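Local coordinates for C-domain type II peptide synthetase (Streptomyces globisporus, PDB 4ZNM), which is probably a free-standing condensation-domain protein of the type II peptide synthetase kind, with the fold of the CoA-dependent acyltransferase clan, at residues L238-V249 with S421-N431; H366-V374 with D408-I416. All blocks are in the same frame, centred on the assembly; numbering follows the deposited sequence.

Contact 1: L238-V249 with S421-N431; sequences LPKGTAWQRFAV and SMAGSLGYNTN
F247 and G424 pack closely in an antiparallel pair, in which strand 242-249 forms the outer edge of a five-stranded mixed sheet and strand 422-429 is its inner neighbour. The two run at 158°, and a ladder of main-chain bonds from A243-Y428 to F247-G424 fixes the register. F247 CG sits between its own N and carbonyl carbon (chi1 65°), which folds the ring over the neighbouring strand: G424 CA lies 3.6 Å from the ring centroid, a CH-pi contact that a glycine makes possible by bringing no side chain to that face. The same device recurs on the other face of the sheet, where G427 CA stands 3.8 Å from the centroid of the W244 six-membered ring; W244 NE1 bonds to S404 O.

Helix 435-454 covers the face with Q245, F247 and Y428. There A243 CB packs 3.7 Å from Y428 CZ, and Q245 NE2 gives Y428 OH a hydrogen bond of 2.9 Å that lies in the amide plane, although amide and ring planes stand 84° apart. D435 is the second partner of both groups, through its main-chain O for Q245 and its carboxylate for Y428. Beside W244, R246 NH1 reaches S425 OG in the guanidinium plane, while its NH2 forms a salt bridge with E125.

Looser packing marks the end where L238 and P239 are exposed. N431 CB still packs on L238 CB (3.7 Å), but beyond the T430 N to G241 O bond the polar links run through water: one molecule joins L238 N to N431 O, and a second spans L238 O and N431 ND2. A third donates to P239 O at 2.7 Å and lies 2.8 Å from T430 OG1.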
loop_
_atom_site.group_PDB
_atom_site.type_symbol
_atom_site.label_atom_id
_atom_site.label_comp_id
_atom_site.label_asym_id
_atom_site.label_seq_id
_atom_site.Cartn_x
_atom_site.Cartn_y
_atom_site.Cartn_z
ATOM N N LEU A 238 -3.798 9.202 23.448
ATOM C CA LEU A 238 -5.001 8.447 23.106
ATOM C C LEU A 238 -4.608 7.102 22.512
ATOM O O LEU A 238 -3.541 6.970 21.921
ATOM C CB LEU A 238 -5.893 9.217 22.119
ATOM C CG LEU A 238 -6.464 10.561 22.590
ATOM C CD1 LEU A 238 -7.619 10.987 21.706
ATOM C CD2 LEU A 238 -6.898 10.526 24.039
ATOM N N PRO A 239 -5.484 6.100 22.657
ATOM C CA PRO A 239 -5.234 4.777 22.068
ATOM C C PRO A 239 -5.065 4.816 20.550
ATOM O O PRO A 239 -5.783 5.518 19.849
ATOM C CB PRO A 239 -6.487 3.984 22.458
ATOM C CG PRO A 239 -7.532 5.011 22.752
ATOM C CD PRO A 239 -6.778 6.152 23.357
ATOM N N LYS A 240 -4.106 4.043 20.063
ATOM C CA LYS A 240 -3.829 3.924 18.651
ATOM C C LYS A 240 -5.016 3.367 17.859
ATOM O O LYS A 240 -5.595 2.333 18.198
ATOM C CB LYS A 240 -2.627 3.016 18.457
ATOM C CG LYS A 240 -2.152 2.853 17.013
ATOM C CD LYS A 240 -1.593 4.166 16.454
ATOM C CE LYS A 240 -1.279 4.042 14.943
ATOM N NZ LYS A 240 -0.179 3.084 14.684
ATOM N N GLY A 241 -5.310 4.010 16.746
ATOM C CA GLY A 241 -6.239 3.480 15.776
ATOM C C GLY A 241 -6.019 4.166 14.447
ATOM O O GLY A 241 -5.484 5.272 14.404
ATOM N N THR A 242 -6.402 3.502 13.366
ATOM C CA THR A 242 -6.323 4.101 12.051
ATOM C C THR A 242 -7.676 3.989 11.355
ATOM O O THR A 242 -8.257 2.909 11.281
ATOM C CB THR A 242 -5.246 3.433 11.212
ATOM O OG1 THR A 242 -3.984 3.511 11.901
ATOM C CG2 THR A 242 -5.124 4.070 9.870
ATOM N N ALA A 243 -8.147 5.119 10.842
ATOM C CA ALA A 243 -9.378 5.173 10.078
ATOM C C ALA A 243 -9.016 5.457 8.637
ATOM O O ALA A 243 -7.934 5.957 8.345
ATOM C CB ALA A 243 -10.305 6.225 10.611
ATOM N N TRP A 244 -9.936 5.131 7.746
ATOM C CA TRP A 244 -9.734 5.245 6.326
ATOM C C TRP A 244 -10.970 5.871 5.703
ATOM O O TRP A 244 -12.108 5.487 6.035
ATOM C CB TRP A 244 -9.468 3.878 5.703
ATOM C CG TRP A 244 -8.204 3.246 6.155
ATOM C CD1 TRP A 244 -8.013 2.452 7.263
ATOM C CD2 TRP A 244 -6.923 3.350 5.516
ATOM N NE1 TRP A 244 -6.697 2.052 7.327
ATOM C CE2 TRP A 244 -6.013 2.596 6.280
ATOM C CE3 TRP A 244 -6.462 4.014 4.377
ATOM C CZ2 TRP A 244 -4.698 2.475 5.928
ATOM C CZ3 TRP A 244 -5.151 3.892 4.046
ATOM C CH2 TRP A 244 -4.278 3.132 4.817
ATOM N N GLN A 245 -10.750 6.861 4.837
ATOM C CA GLN A 245 -11.823 7.428 4.014
ATOM C C GLN A 245 -11.544 7.067 2.572
ATOM O O GLN A 245 -10.432 7.250 2.083
ATOM C CB GLN A 245 -11.928 8.942 4.209
ATOM C CG GLN A 245 -12.490 9.281 5.611
ATOM C CD GLN A 245 -12.670 10.763 5.864
ATOM O OE1 GLN A 245 -12.974 11.534 4.943
ATOM N NE2 GLN A 245 -12.475 11.178 7.129
ATOM N N ARG A 246 -12.559 6.545 1.897
ATOM C CA ARG A 246 -12.403 6.014 0.540
ATOM C C ARG A 246 -12.920 7.027 -0.433
ATOM O O ARG A 246 -13.850 7.737 -0.117
ATOM C CB ARG A 246 -13.188 4.730 0.354
ATOM C CG ARG A 246 -13.167 3.836 1.534
ATOM C CD ARG A 246 -11.891 3.065 1.620
ATOM N NE ARG A 246 -12.006 2.147 2.746
ATOM C CZ ARG A 246 -10.989 1.499 3.286
ATOM N NH1 ARG A 246 -9.765 1.666 2.810
ATOM N NH2 ARG A 246 -11.212 0.703 4.307
ATOM N N PHE A 247 -12.313 7.112 -1.599
ATOM C CA PHE A 247 -12.810 8.006 -2.633
ATOM C C PHE A 247 -12.478 7.442 -4.002
ATOM O O PHE A 247 -11.709 6.481 -4.133
ATOM C CB PHE A 247 -12.222 9.411 -2.473
ATOM C CG PHE A 247 -10.750 9.473 -2.671
ATOM C CD1 PHE A 247 -9.898 9.252 -1.616
ATOM C CD2 PHE A 247 -10.211 9.767 -3.916
ATOM C CE1 PHE A 247 -8.517 9.316 -1.781
ATOM C CE2 PHE A 247 -8.817 9.852 -4.083
ATOM C CZ PHE A 247 -7.982 9.616 -3.014
ATOM N N ALA A 248 -13.085 8.038 -5.017
ATOM C CA ALA A 248 -12.906 7.602 -6.399
ATOM C C ALA A 248 -12.833 8.827 -7.269
ATOM O O ALA A 248 -13.555 9.809 -7.047
ATOM C CB ALA A 248 -14.009 6.737 -6.828
ATOM N N VAL A 249 -11.940 8.800 -8.240
ATOM C CA VAL A 249 -11.878 9.912 -9.144
ATOM C C VAL A 249 -12.881 9.608 -10.242
ATOM O O VAL A 249 -12.700 8.681 -11.034
ATOM C CB VAL A 249 -10.473 10.157 -9.641
ATOM C CG1 VAL A 249 -10.433 11.409 -10.498
ATOM C CG2 VAL A 249 -9.575 10.347 -8.469
ATOM N N SER A 421 -9.709 4.580 -14.723
ATOM C CA SER A 421 -10.314 4.981 -13.454
ATOM C C SER A 421 -9.373 4.902 -12.240
ATOM O O SER A 421 -8.388 4.157 -12.246
ATOM C CB SER A 421 -11.541 4.126 -13.183
ATOM O OG SER A 421 -12.394 4.810 -12.290
HETATM N N MSE A 422 -9.706 5.655 -11.194
HETATM C CA MSE A 422 -8.901 5.692 -9.983
HETATM C C MSE A 422 -9.719 5.530 -8.718
HETATM O O MSE A 422 -10.790 6.114 -8.561
HETATM C CB MSE A 422 -8.119 7.000 -9.870
HETATM C CG MSE A 422 -6.875 7.063 -10.728
HETATM SE SE MSE A 422 -6.783 8.718 -11.772
HETATM C CE MSE A 422 -8.399 8.424 -12.761
ATOM N N ALA A 423 -9.153 4.763 -7.799
ATOM C CA ALA A 423 -9.753 4.530 -6.498
ATOM C C ALA A 423 -8.730 4.893 -5.430
ATOM O O ALA A 423 -7.569 4.487 -5.504
ATOM C CB ALA A 423 -10.184 3.092 -6.350
ATOM N N GLY A 424 -9.158 5.657 -4.438
ATOM C CA GLY A 424 -8.233 6.127 -3.426
ATOM C C GLY A 424 -8.672 5.866 -2.001
ATOM O O GLY A 424 -9.862 5.666 -1.722
ATOM N N SER A 425 -7.686 5.914 -1.110
ATOM C CA SER A 425 -7.887 5.872 0.328
ATOM C C SER A 425 -7.018 6.907 1.019
ATOM O O SER A 425 -5.869 7.157 0.616
ATOM C CB SER A 425 -7.553 4.495 0.874
ATOM O OG SER A 425 -8.577 3.570 0.533
ATOM N N LEU A 426 -7.610 7.535 2.022
ATOM C CA LEU A 426 -6.925 8.458 2.887
ATOM C C LEU A 426 -7.025 7.885 4.282
ATOM O O LEU A 426 -8.132 7.762 4.829
ATOM C CB LEU A 426 -7.554 9.845 2.835
ATOM C CG LEU A 426 -6.968 10.876 3.806
ATOM C CD1 LEU A 426 -5.449 11.052 3.687
ATOM C CD2 LEU A 426 -7.671 12.201 3.563
ATOM N N GLY A 427 -5.877 7.491 4.829
ATOM C CA GLY A 427 -5.842 6.886 6.145
ATOM C C GLY A 427 -5.130 7.806 7.126
ATOM O O GLY A 427 -4.177 8.513 6.771
ATOM N N TYR A 428 -5.560 7.756 8.382
ATOM C CA TYR A 428 -5.000 8.621 9.394
ATOM C C TYR A 428 -5.231 7.967 10.751
ATOM O O TYR A 428 -6.106 7.103 10.912
ATOM C CB TYR A 428 -5.651 9.991 9.340
ATOM C CG TYR A 428 -7.142 9.887 9.359
ATOM C CD1 TYR A 428 -7.831 9.607 8.193
ATOM C CD2 TYR A 428 -7.875 10.053 10.527
ATOM C CE1 TYR A 428 -9.238 9.480 8.190
ATOM C CE2 TYR A 428 -9.284 9.944 10.528
ATOM C CZ TYR A 428 -9.955 9.664 9.337
ATOM O OH TYR A 428 -11.352 9.528 9.278
ATOM N N ASN A 429 -4.438 8.388 11.719
ATOM C CA ASN A 429 -4.535 7.851 13.074
ATOM C C ASN A 429 -5.581 8.647 13.852
ATOM O O ASN A 429 -5.476 9.868 13.982
ATOM C CB ASN A 429 -3.212 7.915 13.804
ATOM C CG ASN A 429 -2.065 7.182 13.098
ATOM O OD1 ASN A 429 -0.916 7.622 13.162
ATOM N ND2 ASN A 429 -2.354 6.057 12.491
ATOM N N THR A 430 -6.579 7.947 14.371
ATOM C CA THR A 430 -7.702 8.584 15.055
ATOM C C THR A 430 -7.306 9.132 16.420
ATOM O O THR A 430 -8.020 9.959 17.000
ATOM C CB THR A 430 -8.865 7.585 15.203
ATOM O OG1 THR A 430 -8.374 6.351 15.724
ATOM C CG2 THR A 430 -9.465 7.298 13.867
ATOM N N ASN A 431 -6.151 8.713 16.927
ATOM C CA ASN A 431 -5.579 9.346 18.118
ATOM C C ASN A 431 -4.907 10.707 17.809
ATOM O O ASN A 431 -4.393 11.363 18.709
ATOM C CB ASN A 431 -4.566 8.416 18.781
ATOM C CG ASN A 431 -3.584 7.841 17.799
ATOM O OD1 ASN A 431 -3.979 7.251 16.810
ATOM N ND2 ASN A 431 -2.301 7.995 18.073
HETATM O O HOH W 1 -2.975 11.338 21.200
HETATM O O HOH W 2 -1.546 8.975 20.661
HETATM O O HOH W 3 -8.054 6.066 18.444
HETATM O O HOH W 4 -13.237 7.367 8.602
#

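Contact 2: H366-V374 with D408-I416; sequences HQISVFQAV and DGVLWSIHI
Strands 366-373 and 410-416 run parallel, their axes 9° apart and 4.6 Å at closest approach, with six main-chain hydrogen bonds from I368 O to V374 N alternating between partners. They form the parallel pair inside a five-stranded mixed sheet of the condensation-domain fold, whose other neighbours are antiparallel.

On the face bearing S369, F371, W412 and I414, the contact is aromatic. F371 CG is anti to its backbone N (chi1 -166°), and the ring leans over W412 so that CD2 comes 3.6 Å from W412 CB and CE2 lies above one face of the indole, offset toward its rim. The planes meet at 35°, an oblique pairing, and F371 CZ continues onto I414 CG1 at 4.1 Å. Y276 of helix 268-284 stacks on F371 and meets W412 edge-to-face, so the three rings contact one another pairwise; F441 packs edge-to-face with W412 as well. The same tyrosine bonds S369 OG through its hydroxyl.

The face with V370, L411, Q372 and S413 mixes aliphatic and polar groups: V370 CB rests 3.7 Å from L411 CD1, and residues of strand 288-295 cover V370 and Q372. At the C-terminal end of the pair, V374 CG2 comes close to S413 OG.

At the start, the extended Q367 side chain crosses to D408. Its NE2 also bonds N429 OD1, and D408 OD2 forms a salt bridge with R234, so amide and carboxylate each have two partners. Q367 NE2 meets D408 OD1 at 2.9 Å in a nearly straight bond, while Q367 OE1 takes a 2.7 Å bond from a water that also donates to G409 O.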
loop_
_atom_site.group_PDB
_atom_site.type_symbol
_atom_site.label_atom_id
_atom_site.label_comp_id
_atom_site.label_asym_id
_atom_site.label_seq_id
_atom_site.Cartn_x
_atom_site.Cartn_y
_atom_site.Cartn_z
ATOM N N HIS A 366 2.616 17.539 15.061
ATOM C CA HIS A 366 2.569 17.219 13.625
ATOM C C HIS A 366 2.797 15.737 13.342
ATOM O O HIS A 366 3.366 15.025 14.171
ATOM C CB HIS A 366 3.603 18.031 12.828
ATOM C CG HIS A 366 3.472 19.513 13.011
ATOM N ND1 HIS A 366 2.871 20.336 12.082
ATOM C CD2 HIS A 366 3.855 20.312 14.031
ATOM C CE1 HIS A 366 2.891 21.579 12.522
ATOM N NE2 HIS A 366 3.482 21.591 13.702
ATOM N N GLN A 367 2.361 15.305 12.150
ATOM C CA GLN A 367 2.756 14.030 11.588
ATOM C C GLN A 367 3.134 14.147 10.127
ATOM O O GLN A 367 2.696 15.045 9.406
ATOM C CB GLN A 367 1.626 13.010 11.715
ATOM C CG GLN A 367 1.358 12.494 13.088
ATOM C CD GLN A 367 0.208 11.479 13.078
ATOM O OE1 GLN A 367 -0.910 11.822 12.717
ATOM N NE2 GLN A 367 0.497 10.223 13.435
ATOM N N ILE A 368 3.911 13.200 9.656
ATOM C CA ILE A 368 4.230 13.215 8.261
ATOM C C ILE A 368 3.144 12.485 7.464
ATOM O O ILE A 368 2.467 11.590 7.970
ATOM C CB ILE A 368 5.596 12.625 7.985
ATOM C CG1 ILE A 368 5.688 11.190 8.444
ATOM C CG2 ILE A 368 6.676 13.447 8.667
ATOM C CD1 ILE A 368 6.375 10.365 7.409
ATOM N N SER A 369 3.000 12.906 6.218
ATOM C CA SER A 369 2.127 12.246 5.280
ATOM C C SER A 369 2.925 11.654 4.134
ATOM O O SER A 369 4.017 12.119 3.779
ATOM C CB SER A 369 1.074 13.213 4.743
ATOM O OG SER A 369 1.643 14.046 3.755
ATOM N N VAL A 370 2.366 10.586 3.595
ATOM C CA VAL A 370 2.909 9.870 2.462
ATOM C C VAL A 370 1.864 9.869 1.337
ATOM O O VAL A 370 0.677 9.683 1.588
ATOM C CB VAL A 370 3.250 8.412 2.844
ATOM C CG1 VAL A 370 3.835 7.674 1.681
ATOM C CG2 VAL A 370 4.229 8.353 4.011
ATOM N N PHE A 371 2.313 9.995 0.105
ATOM C CA PHE A 371 1.412 9.979 -1.041
ATOM C C PHE A 371 1.913 8.915 -2.006
ATOM O O PHE A 371 2.965 9.075 -2.600
ATOM C CB PHE A 371 1.358 11.358 -1.682
ATOM C CG PHE A 371 0.214 11.551 -2.669
ATOM C CD1 PHE A 371 0.326 11.135 -3.977
ATOM C CD2 PHE A 371 -0.947 12.186 -2.276
ATOM C CE1 PHE A 371 -0.726 11.316 -4.880
ATOM C CE2 PHE A 371 -2.005 12.380 -3.166
ATOM C CZ PHE A 371 -1.889 11.943 -4.474
ATOM N N GLN A 372 1.174 7.814 -2.125
ATOM C CA GLN A 372 1.648 6.664 -2.891
ATOM C C GLN A 372 0.688 6.188 -3.944
ATOM O O GLN A 372 -0.513 6.246 -3.776
ATOM C CB GLN A 372 1.955 5.469 -1.967
ATOM C CG GLN A 372 0.842 4.512 -1.651
ATOM C CD GLN A 372 1.354 3.246 -0.982
ATOM O OE1 GLN A 372 1.016 2.971 0.155
ATOM N NE2 GLN A 372 2.159 2.464 -1.698
ATOM N N ALA A 373 1.262 5.644 -5.002
ATOM C CA ALA A 373 0.522 4.855 -5.966
ATOM C C ALA A 373 0.681 3.397 -5.574
ATOM O O ALA A 373 1.763 2.933 -5.289
ATOM C CB ALA A 373 1.042 5.111 -7.398
ATOM N N VAL A 374 -0.420 2.677 -5.551
ATOM C CA VAL A 374 -0.390 1.248 -5.353
ATOM C C VAL A 374 0.328 0.598 -6.518
ATOM O O VAL A 374 0.021 0.862 -7.678
ATOM C CB VAL A 374 -1.819 0.680 -5.224
ATOM C CG1 VAL A 374 -1.782 -0.827 -5.107
ATOM C CG2 VAL A 374 -2.498 1.249 -4.025
ATOM N N ASP A 408 2.582 5.559 11.958
ATOM C CA ASP A 408 2.677 6.922 12.521
ATOM C C ASP A 408 2.657 7.960 11.420
ATOM O O ASP A 408 3.683 8.467 11.015
ATOM C CB ASP A 408 3.955 7.053 13.378
ATOM C CG ASP A 408 3.933 8.263 14.342
ATOM O OD1 ASP A 408 3.112 9.185 14.187
ATOM O OD2 ASP A 408 4.788 8.301 15.259
ATOM N N GLY A 409 1.468 8.278 10.943
ATOM C CA GLY A 409 1.320 9.294 9.918
ATOM C C GLY A 409 0.033 9.228 9.141
ATOM O O GLY A 409 -0.921 8.538 9.522
ATOM N N VAL A 410 0.009 9.988 8.060
ATOM C CA VAL A 410 -1.150 10.069 7.165
ATOM C C VAL A 410 -0.744 9.396 5.866
ATOM O O VAL A 410 0.379 9.595 5.390
ATOM C CB VAL A 410 -1.566 11.528 6.934
ATOM C CG1 VAL A 410 -2.666 11.636 5.917
ATOM C CG2 VAL A 410 -1.991 12.157 8.245
ATOM N N LEU A 411 -1.619 8.574 5.303
ATOM C CA LEU A 411 -1.266 7.894 4.085
ATOM C C LEU A 411 -2.342 8.083 3.008
ATOM O O LEU A 411 -3.521 7.780 3.224
ATOM C CB LEU A 411 -1.044 6.426 4.347
ATOM C CG LEU A 411 -0.781 5.557 3.132
ATOM C CD1 LEU A 411 0.493 5.993 2.515
ATOM C CD2 LEU A 411 -0.687 4.104 3.529
ATOM N N TRP A 412 -1.918 8.596 1.856
ATOM C CA TRP A 412 -2.766 8.606 0.660
ATOM C C TRP A 412 -2.343 7.456 -0.212
ATOM O O TRP A 412 -1.175 7.324 -0.543
ATOM C CB TRP A 412 -2.635 9.895 -0.135
ATOM C CG TRP A 412 -2.944 11.134 0.561
ATOM C CD1 TRP A 412 -2.194 11.736 1.508
ATOM C CD2 TRP A 412 -4.064 11.990 0.324
ATOM N NE1 TRP A 412 -2.789 12.905 1.901
ATOM C CE2 TRP A 412 -3.936 13.081 1.183
ATOM C CE3 TRP A 412 -5.161 11.930 -0.540
ATOM C CZ2 TRP A 412 -4.878 14.119 1.219
ATOM C CZ3 TRP A 412 -6.085 12.943 -0.500
ATOM C CH2 TRP A 412 -5.934 14.026 0.361
ATOM N N SER A 413 -3.300 6.630 -0.600
ATOM C CA SER A 413 -3.044 5.421 -1.375
ATOM C C SER A 413 -3.961 5.428 -2.607
ATOM O O SER A 413 -5.173 5.291 -2.460
ATOM C CB SER A 413 -3.292 4.182 -0.505
ATOM O OG SER A 413 -3.039 2.974 -1.210
ATOM N N ILE A 414 -3.376 5.614 -3.793
ATOM C CA ILE A 414 -4.120 5.752 -5.039
ATOM C C ILE A 414 -3.930 4.523 -5.920
ATOM O O ILE A 414 -2.793 4.238 -6.306
ATOM C CB ILE A 414 -3.660 6.973 -5.845
ATOM C CG1 ILE A 414 -3.550 8.224 -4.967
ATOM C CG2 ILE A 414 -4.583 7.203 -7.021
ATOM C CD1 ILE A 414 -4.828 8.706 -4.431
ATOM N N HIS A 415 -5.012 3.830 -6.296
ATOM C CA HIS A 415 -4.913 2.826 -7.352
ATOM C C HIS A 415 -5.324 3.432 -8.684
ATOM O O HIS A 415 -6.416 3.956 -8.823
ATOM C CB HIS A 415 -5.774 1.589 -7.062
ATOM C CG HIS A 415 -5.764 0.595 -8.175
ATOM N ND1 HIS A 415 -6.858 0.372 -8.989
ATOM C CD2 HIS A 415 -4.776 -0.203 -8.644
ATOM C CE1 HIS A 415 -6.548 -0.534 -9.897
ATOM N NE2 HIS A 415 -5.290 -0.899 -9.711
ATOM N N ILE A 416 -4.442 3.326 -9.670
ATOM C CA ILE A 416 -4.678 3.907 -10.987
ATOM C C ILE A 416 -4.961 2.773 -11.964
ATOM O O ILE A 416 -4.099 1.969 -12.281
ATOM C CB ILE A 416 -3.491 4.761 -11.425
ATOM C CG1 ILE A 416 -3.359 5.949 -10.472
ATOM C CG2 ILE A 416 -3.672 5.242 -12.867
ATOM C CD1 ILE A 416 -1.993 6.525 -10.419
HETATM O O HOH W 5 -2.409 10.169 11.159
HETATM O O HOH W 6 4.516 11.123 11.626
HETATM O O HOH W 7 -1.684 2.387 -9.084
#

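How the contacts relate
Contacts 1 and 2 belong to one five-stranded mixed sheet, with centres about 9 Å apart. Across it the order is 227-229, 366-373, 410-416, 422-429, 242-249, so contact 2 joins two interior strands and contact 1 ends at an outermost strand. Strands 410-416 and 422-429 are consecutive in sequence and adjacent in the sheet, and they join the two contacts: A423 O lies 2.8 Å from H415 N, and G427 N 2.9 Å from L411 O, both probable hydrogen bonds. Along the chain, contact 2 is nested within the loop closed by contact 1. Some 170 residues separate strand 242-249 from its partner, so the sheet edge joins distant parts of the chain.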